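Local structure of nucleotidyltransferase (Thermus thermophilus HB8, 1WWP) at residues V21-A26 and A98-L103; E11-E16 and D105-M110; Q28-T33 and S85-T90; G67-E72 and E111-R116. The protein is of unknown function but probably acts as the substrate-binding component of a nucleotidyltransferase system. All coordinates share one frame; numbering follows the deposited sequence.

Contact 1 (V21-A26 and A98-L103); sequences VERDAA and AIFRRL
Phe-100 reaches from helix 93-116 toward Arg-23 and Ala-26 of helix 20-49. Its CB meets the aliphatic CG of Arg-23 at 4.1 Å. With CG anti to the backbone N (chi1 -175°), the ring swings past that methylene, and its CD1-CE1 edge arrives beside Ala-26. The methyl lies close to the ring plane, 3.9 Å from CE1, so Ala-26 touches the edge of the ring, not its face. The same CE1 also packs on Leu-12 O in helix 2-13, while CE2 reaches Leu-15 O in the loop after it. The fold is an all-helical bundle of the kind expected for this substrate-binding family, and here two of its helices cross steeply, at 66°, their local axes still 10.0 Å apart. Ala-26 points toward helix 93-116 and also receives Leu-103, whose CD1 sits 3.7 Å from the Ala-26 CB. Arg-23 meets Phe-100 through CG; a bend at chi3 turns its guanidinium off toward a weak hydrogen bond with Pro-18 O and a long, weak ion pair with Glu-93. On another side of helix 20-49, Asp-24 bridges to Arg-29 of the second subunit.

Contact 2 (E11-E16 and D105-M110); sequences ELAFLE and DYARLM
Phe-14 stretches from the turn after helix 2-13 to Ala-107 and Arg-108 on helix 93-116. Its CG stands anti to the carbonyl carbon (chi1 -58°), which carries the ring out from the turn so that its far end, not its base, makes the contact. CZ settles 3.8 Å from the CB of Ala-107, approaching neither squarely over a face nor at an edge. One residue earlier, Ala-13 points its methyl at the same alanine, but the two CB atoms are only loosely packed at 4.5 Å. Arg-108 comes to the ring from the outer side. Its chain runs extended from CG to NE, and the last torsion (chi4 -68°) twists the guanidinium out of line with the chain, so that one face is offered to Phe-14. CE1 of the ring lies over that face, toward its rim, 3.6 Å from NH2 and 3.7 Å from CZ of Arg-108. The two planes are inclined by 43°, well short of a parallel stack. Inward of this pair, Tyr-106 turns to the core, meeting the ring of Phe-30 and bonding through OH to Asp-83. Leu-12 packs instead on helix 20-49. The contact is therefore held by van der Waals packing at a partly exposed edge of the bundle: Arg-108 shields one end of the aromatic ring with a guanidinium face, and its N-H bonds, lying in the group's own plane, are not spent on Phe-14.

Contact 3 (Q28-T33 and S85-T90); sequences QRFEYT and SLTVHT
Glu-31 and Thr-87 mark the nearest backbone approach, their CA atoms 7.7 Å apart, where a regular stretch of helix 20-49 passes the turn that follows helix 71-86. Both belong to an all-helical bundle, and the contact is buried beside the dimer interface. Glu-31 leans across with CG anti to the carbonyl carbon (chi1 -73°) and an extended chain beyond, meeting the Thr-87 side chain from the opposite direction. Thr-87 OG1 donates to Glu-31 OE1 over a short 2.5 Å, and OE1 receives it on its anti lone pair, facing away from OE2. Arg-84 O is a second acceptor close to the same hydroxyl, which has a single proton for the two, and ties it back to the end of its own helix, 71-86. Gln-28 NE2 makes a weak hydrogen bond to Glu-31 OE1 of the second subunit. An alanine in place of Glu-31 is likely to leave the buried Thr-87 hydroxyl without its partner on helix 20-49. The methyl of Thr-87 takes the apolar share: CG2 lies at the edge of the Phe-30 ring, 4.0 Å from CD2. Within the turn, Thr-90 OG1 donates to Thr-87 O at 2.8 Å, tilted 22° from the carbonyl plane.

Contact 4 (G67-E72 and E111-R116); sequences GLLRDE and EQVLGR
Val-113 and Arg-116, one helical turn apart near the end of helix 93-116, are the residues that meet Leu-68 and Leu-69 of the connection between helices 56-66 and 71-86. Walking along the helix, Glu-111 comes first and looks elsewhere, to a salt bridge with Lys-10. Val-113 points at the connection: with CG2 anti to the carbonyl carbon, that methyl meets Leu-69 CD2 at 3.6 Å, the two side chains crossing at about a right angle. Here the backbones are also nearest, Leu-68 CA and Val-113 CA lying 7.2 Å apart. Leu-114 packs on helix 2-13 and on Phe-37. Arg-116 ends the walk. Its chain is extended from CG to NE and brings the guanidinium alongside the preceding turn, one face above the Gln-112 and Val-113 backbone. NH1 approaches Leu-68 O in the plane of the group at 2.9 Å, but the N-H...O angle of 125° makes this a weak bond. The stronger hold is the salt bridge from NH2 to Glu-73, which also accepts from the backbone N of Arg-70, the N-cap of helix 71-86; one carboxylate thus ties the arginine to that helix start. Helix 56-66 closes just before, in a Schellman motif at Gly-67, where phi is positive and a side chain would collide with the carbonyl O of the residue before. Around this contact, Leu-69 packs on Ile-60 and Ala-63 of helix 56-66, while helix 20-49 receives Leu-68 on Leu-41 and Val-113 on Phe-37.

Helix 93-116 serves contacts 1, 2 and 4 from its first half to its end, and contacts 1 and 3 share helix 20-49. Along the chain, contact 3 is nested within the loop closed by contact 1, and contact 1 within that of contact 2, whereas contact 4 alternates with all three. Contacts 1, 2 and 3 touch one another, with centres 9 to 14 Å apart: Leu-12, Phe-30 and Leu-103 pass between them. Contact 4 lies at the opposite side of the chain's centre from contacts 1 and 3, its centre about 23 Å from that of contact 1. The final helix binds both ends of the bundle; contacts 1 and 3, and contact 2 through Leu-12, also touch the second subunit.

Contact 1 (V21-A26 and A98-L103)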
loop_
_atom_site.group_PDB
_atom_site.type_symbol
_atom_site.label_atom_id
_atom_site.label_comp_id
_atom_site.label_asym_id
_atom_site.label_seq_id
_atom_site.Cartn_x
_atom_site.Cartn_y
_atom_site.Cartn_z
ATOM N N VAL A 21 11.060 1.737 10.860
ATOM C CA VAL A 21 9.867 0.929 11.129
ATOM C C VAL A 21 8.637 1.817 11.297
ATOM O O VAL A 21 7.614 1.607 10.650
ATOM C CB VAL A 21 10.046 0.062 12.391
ATOM C CG1 VAL A 21 8.764 -0.696 12.693
ATOM C CG2 VAL A 21 11.194 -0.920 12.184
ATOM N N GLU A 22 8.745 2.834 12.150
ATOM C CA GLU A 22 7.628 3.732 12.384
ATOM C C GLU A 22 7.178 4.420 11.104
ATOM O O GLU A 22 5.985 4.575 10.860
ATOM C CB GLU A 22 8.022 4.784 13.426
ATOM C CG GLU A 22 8.543 4.158 14.694
ATOM C CD GLU A 22 9.163 5.174 15.619
ATOM O OE1 GLU A 22 10.081 5.893 15.169
ATOM O OE2 GLU A 22 8.735 5.251 16.790
ATOM N N ARG A 23 8.154 4.850 10.307
ATOM C CA ARG A 23 7.895 5.519 9.046
ATOM C C ARG A 23 7.119 4.601 8.061
ATOM O O ARG A 23 6.128 5.003 7.476
ATOM C CB ARG A 23 9.227 5.936 8.443
ATOM C CG ARG A 23 9.131 6.792 7.200
ATOM C CD ARG A 23 10.524 7.002 6.648
ATOM N NE ARG A 23 11.447 7.362 7.721
ATOM C CZ ARG A 23 12.746 7.088 7.717
ATOM N NH1 ARG A 23 13.281 6.447 6.690
ATOM N NH2 ARG A 23 13.504 7.443 8.748
ATOM N N ASP A 24 7.586 3.372 7.880
ATOM C CA ASP A 24 6.906 2.436 6.986
ATOM C C ASP A 24 5.480 2.200 7.484
ATOM O O ASP A 24 4.535 2.138 6.696
ATOM C CB ASP A 24 7.710 1.130 6.904
ATOM C CG ASP A 24 9.005 1.306 6.123
ATOM O OD1 ASP A 24 9.825 0.361 6.081
ATOM O OD2 ASP A 24 9.192 2.408 5.542
ATOM N N ALA A 25 5.333 2.092 8.803
ATOM C CA ALA A 25 4.033 1.899 9.430
ATOM C C ALA A 25 3.118 3.103 9.190
ATOM O O ALA A 25 1.918 2.956 8.990
ATOM C CB ALA A 25 4.210 1.677 10.940
ATOM N N ALA A 26 3.683 4.302 9.235
ATOM C CA ALA A 26 2.899 5.518 9.019
ATOM C C ALA A 26 2.411 5.532 7.571
ATOM O O ALA A 26 1.319 5.993 7.276
ATOM C CB ALA A 26 3.747 6.747 9.283
ATOM N N ALA A 98 10.152 11.637 2.143
ATOM C CA ALA A 98 9.397 12.711 1.491
ATOM C C ALA A 98 7.881 12.535 1.693
ATOM O O ALA A 98 7.161 13.512 1.900
ATOM C CB ALA A 98 9.728 12.753 0.001
ATOM N N ILE A 99 7.391 11.297 1.624
ATOM C CA ILE A 99 5.959 11.060 1.848
ATOM C C ILE A 99 5.659 11.365 3.316
ATOM O O ILE A 99 4.690 12.056 3.640
ATOM C CB ILE A 99 5.546 9.582 1.592
ATOM C CG1 ILE A 99 5.800 9.185 0.139
ATOM C CG2 ILE A 99 4.061 9.402 1.901
ATOM C CD1 ILE A 99 4.946 9.932 -0.845
ATOM N N PHE A 100 6.503 10.853 4.206
ATOM C CA PHE A 100 6.305 11.060 5.635
ATOM C C PHE A 100 6.213 12.535 6.010
ATOM O O PHE A 100 5.479 12.897 6.927
ATOM C CB PHE A 100 7.431 10.412 6.447
ATOM C CG PHE A 100 7.220 10.499 7.930
ATOM C CD1 PHE A 100 6.287 9.678 8.562
ATOM C CD2 PHE A 100 7.894 11.452 8.686
ATOM C CE1 PHE A 100 6.025 9.808 9.918
ATOM C CE2 PHE A 100 7.638 11.589 10.050
ATOM C CZ PHE A 100 6.700 10.768 10.668
ATOM N N ARG A 101 6.959 13.383 5.307
ATOM C CA ARG A 101 6.945 14.818 5.589
ATOM C C ARG A 101 5.592 15.450 5.283
ATOM O O ARG A 101 5.246 16.499 5.834
ATOM C CB ARG A 101 8.022 15.543 4.779
ATOM C CG ARG A 101 9.456 15.156 5.117
ATOM C CD ARG A 101 10.455 16.040 4.368
ATOM N NE ARG A 101 10.253 15.987 2.920
ATOM C CZ ARG A 101 10.949 16.697 2.039
ATOM N NH1 ARG A 101 11.900 17.526 2.450
ATOM N NH2 ARG A 101 10.694 16.575 0.741
ATOM N N ARG A 102 4.820 14.815 4.411
ATOM C CA ARG A 102 3.522 15.359 4.062
ATOM C C ARG A 102 2.393 14.817 4.923
ATOM O O ARG A 102 1.333 15.432 5.011
ATOM C CB ARG A 102 3.229 15.071 2.595
ATOM C CG ARG A 102 4.272 15.643 1.642
ATOM C CD ARG A 102 4.452 14.762 0.418
ATOM N NE ARG A 102 5.679 15.090 -0.301
ATOM C CZ ARG A 102 6.133 14.428 -1.363
ATOM N NH1 ARG A 102 5.460 13.388 -1.837
ATOM N NH2 ARG A 102 7.263 14.810 -1.952
ATOM N N LEU A 103 2.609 13.674 5.570
ATOM C CA LEU A 103 1.544 13.083 6.375
ATOM C C LEU A 103 0.871 14.012 7.381
ATOM O O LEU A 103 -0.348 13.950 7.555
ATOM C CB LEU A 103 2.040 11.820 7.082
ATOM C CG LEU A 103 2.566 10.718 6.159
ATOM C CD1 LEU A 103 2.725 9.440 6.968
ATOM C CD2 LEU A 103 1.605 10.480 4.988
#

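Contact 2 (E11-E16 and D105-M110)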
loop_
_atom_site.group_PDB
_atom_site.type_symbol
_atom_site.label_atom_id
_atom_site.label_comp_id
_atom_site.label_asym_id
_atom_site.label_seq_id
_atom_site.Cartn_x
_atom_site.Cartn_y
_atom_site.Cartn_z
ATOM N N GLU A 11 -1.091 8.703 15.387
ATOM C CA GLU A 11 -0.156 8.176 16.368
ATOM C C GLU A 11 1.274 8.280 15.842
ATOM O O GLU A 11 2.210 8.495 16.610
ATOM C CB GLU A 11 -0.437 6.699 16.650
ATOM C CG GLU A 11 -1.751 6.396 17.339
ATOM C CD GLU A 11 -1.838 4.942 17.775
ATOM O OE1 GLU A 11 -0.936 4.499 18.515
ATOM O OE2 GLU A 11 -2.798 4.242 17.387
ATOM N N LEU A 12 1.441 8.134 14.533
ATOM C CA LEU A 12 2.771 8.145 13.938
ATOM C C LEU A 12 3.079 9.317 13.020
ATOM O O LEU A 12 4.235 9.693 12.867
ATOM C CB LEU A 12 2.978 6.854 13.147
ATOM C CG LEU A 12 2.845 5.514 13.869
ATOM C CD1 LEU A 12 2.671 4.391 12.846
ATOM C CD2 LEU A 12 4.065 5.274 14.725
ATOM N N ALA A 13 2.050 9.886 12.401
ATOM C CA ALA A 13 2.251 10.988 11.459
ATOM C C ALA A 13 2.895 12.243 12.049
ATOM O O ALA A 13 3.497 13.034 11.323
ATOM C CB ALA A 13 0.927 11.345 10.799
ATOM N N PHE A 14 2.784 12.418 13.360
ATOM C CA PHE A 14 3.338 13.599 14.014
ATOM C C PHE A 14 4.650 13.355 14.734
ATOM O O PHE A 14 5.061 14.145 15.583
ATOM C CB PHE A 14 2.294 14.180 14.964
ATOM C CG PHE A 14 1.013 14.542 14.275
ATOM C CD1 PHE A 14 1.004 15.513 13.276
ATOM C CD2 PHE A 14 -0.176 13.889 14.584
ATOM C CE1 PHE A 14 -0.168 15.830 12.597
ATOM C CE2 PHE A 14 -1.358 14.202 13.906
ATOM C CZ PHE A 14 -1.347 15.176 12.910
ATOM N N LEU A 15 5.319 12.266 14.373
ATOM C CA LEU A 15 6.596 11.928 14.977
ATOM C C LEU A 15 7.687 12.765 14.336
ATOM O O LEU A 15 7.836 12.783 13.115
ATOM C CB LEU A 15 6.895 10.436 14.789
ATOM C CG LEU A 15 5.941 9.499 15.534
ATOM C CD1 LEU A 15 6.337 8.056 15.291
ATOM C CD2 LEU A 15 5.987 9.820 17.021
ATOM N N GLU A 16 8.453 13.455 15.174
ATOM C CA GLU A 16 9.532 14.311 14.705
ATOM C C GLU A 16 10.650 13.546 13.987
ATOM O O GLU A 16 11.040 13.912 12.883
ATOM C CB GLU A 16 10.103 15.099 15.886
ATOM C CG GLU A 16 11.136 16.149 15.507
ATOM C CD GLU A 16 11.578 16.981 16.700
ATOM O OE1 GLU A 16 12.128 16.402 17.663
ATOM O OE2 GLU A 16 11.372 18.214 16.675
ATOM N N ASP A 105 0.069 17.200 7.322
ATOM C CA ASP A 105 -0.996 17.953 6.666
ATOM C C ASP A 105 -2.149 17.055 6.229
ATOM O O ASP A 105 -3.310 17.411 6.407
ATOM C CB ASP A 105 -0.455 18.702 5.450
ATOM C CG ASP A 105 0.546 19.781 5.827
ATOM O OD1 ASP A 105 1.561 19.451 6.476
ATOM O OD2 ASP A 105 0.320 20.961 5.474
ATOM N N TYR A 106 -1.832 15.899 5.650
ATOM C CA TYR A 106 -2.888 14.990 5.203
ATOM C C TYR A 106 -3.757 14.602 6.386
ATOM O O TYR A 106 -4.983 14.630 6.299
ATOM C CB TYR A 106 -2.305 13.732 4.562
ATOM C CG TYR A 106 -1.517 13.986 3.310
ATOM C CD1 TYR A 106 -1.680 15.167 2.585
ATOM C CD2 TYR A 106 -0.620 13.031 2.823
ATOM C CE1 TYR A 106 -0.970 15.391 1.408
ATOM C CE2 TYR A 106 0.098 13.249 1.640
ATOM C CZ TYR A 106 -0.085 14.428 0.946
ATOM O OH TYR A 106 0.616 14.658 -0.207
ATOM N N ALA A 107 -3.113 14.265 7.503
ATOM C CA ALA A 107 -3.831 13.874 8.706
ATOM C C ALA A 107 -4.790 14.984 9.147
ATOM O O ALA A 107 -5.957 14.724 9.437
ATOM C CB ALA A 107 -2.840 13.554 9.822
ATOM N N ARG A 108 -4.306 16.219 9.190
ATOM C CA ARG A 108 -5.150 17.339 9.605
ATOM C C ARG A 108 -6.294 17.563 8.617
ATOM O O ARG A 108 -7.449 17.693 9.017
ATOM C CB ARG A 108 -4.322 18.623 9.720
ATOM C CG ARG A 108 -3.159 18.548 10.707
ATOM C CD ARG A 108 -2.282 19.794 10.628
ATOM N NE ARG A 108 -1.013 19.611 11.329
ATOM C CZ ARG A 108 -0.892 19.479 12.647
ATOM N NH1 ARG A 108 -1.967 19.514 13.423
ATOM N NH2 ARG A 108 0.306 19.304 13.190
ATOM N N LEU A 109 -5.969 17.607 7.328
ATOM C CA LEU A 109 -6.985 17.817 6.293
ATOM C C LEU A 109 -8.125 16.805 6.426
ATOM O O LEU A 109 -9.301 17.175 6.451
ATOM C CB LEU A 109 -6.352 17.689 4.903
ATOM C CG LEU A 109 -7.015 18.299 3.655
ATOM C CD1 LEU A 109 -7.169 17.216 2.617
ATOM C CD2 LEU A 109 -8.358 18.938 3.982
HETATM N N MSE A 110 -7.772 15.527 6.526
HETATM C CA MSE A 110 -8.775 14.481 6.637
HETATM C C MSE A 110 -9.602 14.587 7.896
HETATM O O MSE A 110 -10.811 14.343 7.870
HETATM C CB MSE A 110 -8.121 13.099 6.549
HETATM C CG MSE A 110 -7.520 12.820 5.173
HETATM SE SE MSE A 110 -6.966 10.999 4.794
HETATM C CE MSE A 110 -5.150 11.015 5.478
#

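Contact 3 (Q28-T33 and S85-T90)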
loop_
_atom_site.group_PDB
_atom_site.type_symbol
_atom_site.label_atom_id
_atom_site.label_comp_id
_atom_site.label_asym_id
_atom_site.label_seq_id
_atom_site.Cartn_x
_atom_site.Cartn_y
_atom_site.Cartn_z
ATOM N N GLN A 28 1.793 2.850 5.685
ATOM C CA GLN A 28 0.753 1.839 5.589
ATOM C C GLN A 28 -0.565 2.409 6.119
ATOM O O GLN A 28 -1.619 2.251 5.500
ATOM C CB GLN A 28 1.157 0.594 6.399
ATOM C CG GLN A 28 0.029 -0.410 6.641
ATOM C CD GLN A 28 -0.405 -1.169 5.384
ATOM O OE1 GLN A 28 -1.308 -2.006 5.446
ATOM N NE2 GLN A 28 0.233 -0.884 4.249
ATOM N N ARG A 29 -0.514 3.086 7.257
ATOM C CA ARG A 29 -1.728 3.657 7.842
ATOM C C ARG A 29 -2.296 4.761 6.984
ATOM O O ARG A 29 -3.507 4.931 6.893
ATOM C CB ARG A 29 -1.436 4.172 9.255
ATOM C CG ARG A 29 -1.031 3.049 10.197
ATOM C CD ARG A 29 -0.702 3.516 11.630
ATOM N NE ARG A 29 -0.457 2.326 12.442
ATOM C CZ ARG A 29 -0.176 2.309 13.742
ATOM N NH1 ARG A 29 -0.094 3.438 14.441
ATOM N NH2 ARG A 29 0.033 1.144 14.338
ATOM N N PHE A 30 -1.421 5.540 6.369
ATOM C CA PHE A 30 -1.896 6.587 5.480
ATOM C C PHE A 30 -2.711 5.912 4.354
ATOM O O PHE A 30 -3.775 6.393 3.952
ATOM C CB PHE A 30 -0.692 7.333 4.894
ATOM C CG PHE A 30 -1.009 8.112 3.648
ATOM C CD1 PHE A 30 -1.952 9.130 3.667
ATOM C CD2 PHE A 30 -0.373 7.805 2.443
ATOM C CE1 PHE A 30 -2.265 9.835 2.497
ATOM C CE2 PHE A 30 -0.683 8.512 1.257
ATOM C CZ PHE A 30 -1.628 9.522 1.289
ATOM N N GLU A 31 -2.203 4.788 3.862
ATOM C CA GLU A 31 -2.880 4.072 2.788
ATOM C C GLU A 31 -4.310 3.720 3.144
ATOM O O GLU A 31 -5.245 4.155 2.465
ATOM C CB GLU A 31 -2.113 2.798 2.432
ATOM C CG GLU A 31 -0.811 3.041 1.671
ATOM C CD GLU A 31 -0.163 1.743 1.205
ATOM O OE1 GLU A 31 0.682 1.787 0.288
ATOM O OE2 GLU A 31 -0.496 0.669 1.748
ATOM N N TYR A 32 -4.506 2.955 4.218
ATOM C CA TYR A 32 -5.867 2.584 4.558
ATOM C C TYR A 32 -6.726 3.724 5.072
ATOM O O TYR A 32 -7.950 3.650 5.010
ATOM C CB TYR A 32 -5.901 1.367 5.502
ATOM C CG TYR A 32 -5.335 1.507 6.898
ATOM C CD1 TYR A 32 -5.955 2.311 7.849
ATOM C CD2 TYR A 32 -4.245 0.719 7.302
ATOM C CE1 TYR A 32 -5.511 2.319 9.189
ATOM C CE2 TYR A 32 -3.797 0.716 8.625
ATOM C CZ TYR A 32 -4.435 1.511 9.566
ATOM O OH TYR A 32 -4.012 1.463 10.878
ATOM N N THR A 33 -6.099 4.791 5.556
ATOM C CA THR A 33 -6.864 5.935 6.013
ATOM C C THR A 33 -7.369 6.699 4.792
ATOM O O THR A 33 -8.489 7.215 4.767
ATOM C CB THR A 33 -5.997 6.898 6.859
ATOM O OG1 THR A 33 -5.602 6.244 8.072
ATOM C CG2 THR A 33 -6.780 8.180 7.169
ATOM N N SER A 85 -0.240 6.925 -4.915
ATOM C CA SER A 85 0.254 6.091 -6.003
ATOM C C SER A 85 1.748 5.832 -5.857
ATOM O O SER A 85 2.299 4.984 -6.536
ATOM C CB SER A 85 -0.046 6.739 -7.366
ATOM O OG SER A 85 0.642 7.971 -7.512
ATOM N N LEU A 86 2.417 6.552 -4.962
ATOM C CA LEU A 86 3.848 6.334 -4.774
ATOM C C LEU A 86 4.231 5.474 -3.560
ATOM O O LEU A 86 5.383 5.068 -3.430
ATOM C CB LEU A 86 4.571 7.672 -4.668
ATOM C CG LEU A 86 4.813 8.462 -5.953
ATOM C CD1 LEU A 86 5.279 9.858 -5.606
ATOM C CD2 LEU A 86 5.848 7.734 -6.797
ATOM N N THR A 87 3.277 5.181 -2.684
ATOM C CA THR A 87 3.577 4.411 -1.476
ATOM C C THR A 87 4.202 3.045 -1.729
ATOM O O THR A 87 4.977 2.543 -0.898
ATOM C CB THR A 87 2.320 4.218 -0.601
ATOM O OG1 THR A 87 1.295 3.595 -1.378
ATOM C CG2 THR A 87 1.817 5.559 -0.071
ATOM N N VAL A 88 3.887 2.452 -2.875
ATOM C CA VAL A 88 4.427 1.153 -3.219
ATOM C C VAL A 88 5.888 1.204 -3.685
ATOM O O VAL A 88 6.515 0.170 -3.893
ATOM C CB VAL A 88 3.548 0.440 -4.291
ATOM C CG1 VAL A 88 3.617 1.178 -5.637
ATOM C CG2 VAL A 88 3.997 -1.000 -4.431
ATOM N N HIS A 89 6.435 2.406 -3.831
ATOM C CA HIS A 89 7.834 2.554 -4.238
ATOM C C HIS A 89 8.629 3.199 -3.100
ATOM O O HIS A 89 9.712 3.746 -3.317
ATOM C CB HIS A 89 7.942 3.421 -5.507
ATOM C CG HIS A 89 7.205 2.859 -6.685
ATOM N ND1 HIS A 89 5.968 3.319 -7.080
ATOM C CD2 HIS A 89 7.514 1.844 -7.530
ATOM C CE1 HIS A 89 5.543 2.615 -8.116
ATOM N NE2 HIS A 89 6.464 1.712 -8.408
ATOM N N THR A 90 8.097 3.127 -1.884
ATOM C CA THR A 90 8.774 3.735 -0.748
ATOM C C THR A 90 9.866 2.865 -0.167
ATOM O O THR A 90 10.172 2.928 1.030
ATOM C CB THR A 90 7.792 4.131 0.372
ATOM O OG1 THR A 90 7.123 2.968 0.874
ATOM C CG2 THR A 90 6.781 5.124 -0.160
#

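Contact 4 (G67-E72 and E111-R116)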
loop_
_atom_site.group_PDB
_atom_site.type_symbol
_atom_site.label_atom_id
_atom_site.label_comp_id
_atom_site.label_asym_id
_atom_site.label_seq_id
_atom_site.Cartn_x
_atom_site.Cartn_y
_atom_site.Cartn_z
ATOM N N GLY A 67 -18.238 22.611 -2.218
ATOM C CA GLY A 67 -17.775 23.424 -1.115
ATOM C C GLY A 67 -17.186 22.670 0.059
ATOM O O GLY A 67 -16.662 23.291 0.985
ATOM N N LEU A 68 -17.265 21.341 0.030
ATOM C CA LEU A 68 -16.733 20.513 1.109
ATOM C C LEU A 68 -15.237 20.717 1.256
ATOM O O LEU A 68 -14.665 20.466 2.310
ATOM C CB LEU A 68 -17.018 19.041 0.835
ATOM C CG LEU A 68 -18.111 18.371 1.662
ATOM C CD1 LEU A 68 -19.415 19.142 1.561
ATOM C CD2 LEU A 68 -18.283 16.949 1.160
ATOM N N LEU A 69 -14.605 21.163 0.180
ATOM C CA LEU A 69 -13.177 21.418 0.183
ATOM C C LEU A 69 -12.912 22.776 -0.424
ATOM O O LEU A 69 -13.373 23.065 -1.524
ATOM C CB LEU A 69 -12.432 20.391 -0.664
ATOM C CG LEU A 69 -12.359 18.913 -0.311
ATOM C CD1 LEU A 69 -11.656 18.213 -1.448
ATOM C CD2 LEU A 69 -11.605 18.693 1.015
ATOM N N ARG A 70 -12.176 23.616 0.290
ATOM C CA ARG A 70 -11.823 24.909 -0.260
ATOM C C ARG A 70 -10.807 24.543 -1.333
ATOM O O ARG A 70 -10.242 23.446 -1.296
ATOM C CB ARG A 70 -11.178 25.787 0.805
ATOM C CG ARG A 70 -12.101 26.129 1.961
ATOM C CD ARG A 70 -13.400 26.757 1.470
ATOM N NE ARG A 70 -14.233 27.204 2.580
ATOM C CZ ARG A 70 -15.561 27.164 2.584
ATOM N NH1 ARG A 70 -16.221 26.692 1.530
ATOM N NH2 ARG A 70 -16.224 27.593 3.648
ATOM N N ASP A 71 -10.569 25.438 -2.284
ATOM C CA ASP A 71 -9.626 25.142 -3.356
ATOM C C ASP A 71 -8.271 24.671 -2.839
ATOM O O ASP A 71 -7.706 23.717 -3.371
ATOM C CB ASP A 71 -9.456 26.358 -4.270
ATOM C CG ASP A 71 -10.626 26.534 -5.239
ATOM O OD1 ASP A 71 -10.667 27.568 -5.940
ATOM O OD2 ASP A 71 -11.501 25.641 -5.312
ATOM N N GLU A 72 -7.753 25.319 -1.799
ATOM C CA GLU A 72 -6.456 24.925 -1.249
ATOM C C GLU A 72 -6.498 23.511 -0.664
ATOM O O GLU A 72 -5.569 22.727 -0.849
ATOM C CB GLU A 72 -5.995 25.917 -0.175
ATOM C CG GLU A 72 -4.607 25.600 0.372
ATOM C CD GLU A 72 -4.096 26.641 1.352
ATOM O OE1 GLU A 72 -4.744 26.848 2.402
ATOM O OE2 GLU A 72 -3.040 27.250 1.072
ATOM N N GLU A 111 -8.953 14.950 8.997
ATOM C CA GLU A 111 -9.636 15.093 10.275
ATOM C C GLU A 111 -10.671 16.212 10.182
ATOM O O GLU A 111 -11.794 16.080 10.655
ATOM C CB GLU A 111 -8.613 15.410 11.375
ATOM C CG GLU A 111 -9.188 15.461 12.790
ATOM C CD GLU A 111 -8.116 15.641 13.866
ATOM O OE1 GLU A 111 -8.459 15.514 15.062
ATOM O OE2 GLU A 111 -6.940 15.910 13.526
ATOM N N GLN A 112 -10.281 17.313 9.555
ATOM C CA GLN A 112 -11.157 18.464 9.402
ATOM C C GLN A 112 -12.291 18.208 8.423
ATOM O O GLN A 112 -13.424 18.636 8.649
ATOM C CB GLN A 112 -10.353 19.679 8.932
ATOM C CG GLN A 112 -9.501 20.321 10.005
ATOM C CD GLN A 112 -8.695 21.482 9.471
ATOM O OE1 GLN A 112 -9.219 22.337 8.757
ATOM N NE2 GLN A 112 -7.414 21.525 9.818
ATOM N N VAL A 113 -11.996 17.520 7.329
ATOM C CA VAL A 113 -13.050 17.257 6.357
ATOM C C VAL A 113 -14.063 16.305 6.954
ATOM O O VAL A 113 -15.254 16.555 6.886
ATOM C CB VAL A 113 -12.490 16.663 5.053
ATOM C CG1 VAL A 113 -13.632 16.436 4.046
ATOM C CG2 VAL A 113 -11.463 17.613 4.464
ATOM N N LEU A 114 -13.593 15.218 7.561
ATOM C CA LEU A 114 -14.513 14.250 8.148
ATOM C C LEU A 114 -15.454 14.941 9.126
ATOM O O LEU A 114 -16.648 14.629 9.178
ATOM C CB LEU A 114 -13.736 13.131 8.846
ATOM C CG LEU A 114 -12.981 12.202 7.891
ATOM C CD1 LEU A 114 -12.194 11.165 8.672
ATOM C CD2 LEU A 114 -13.969 11.542 6.953
ATOM N N GLY A 115 -14.910 15.891 9.886
ATOM C CA GLY A 115 -15.719 16.634 10.837
ATOM C C GLY A 115 -16.940 17.246 10.167
ATOM O O GLY A 115 -18.076 16.939 10.525
ATOM N N ARG A 116 -16.708 18.108 9.184
ATOM C CA ARG A 116 -17.798 18.748 8.465
ATOM C C ARG A 116 -18.831 17.750 7.929
ATOM O O ARG A 116 -20.010 18.079 7.805
ATOM C CB ARG A 116 -17.242 19.557 7.293
ATOM C CG ARG A 116 -16.133 20.515 7.666
ATOM C CD ARG A 116 -15.493 21.111 6.425
ATOM N NE ARG A 116 -14.215 21.729 6.748
ATOM C CZ ARG A 116 -13.208 21.855 5.890
ATOM N NH1 ARG A 116 -13.326 21.409 4.646
ATOM N NH2 ARG A 116 -12.070 22.407 6.285
#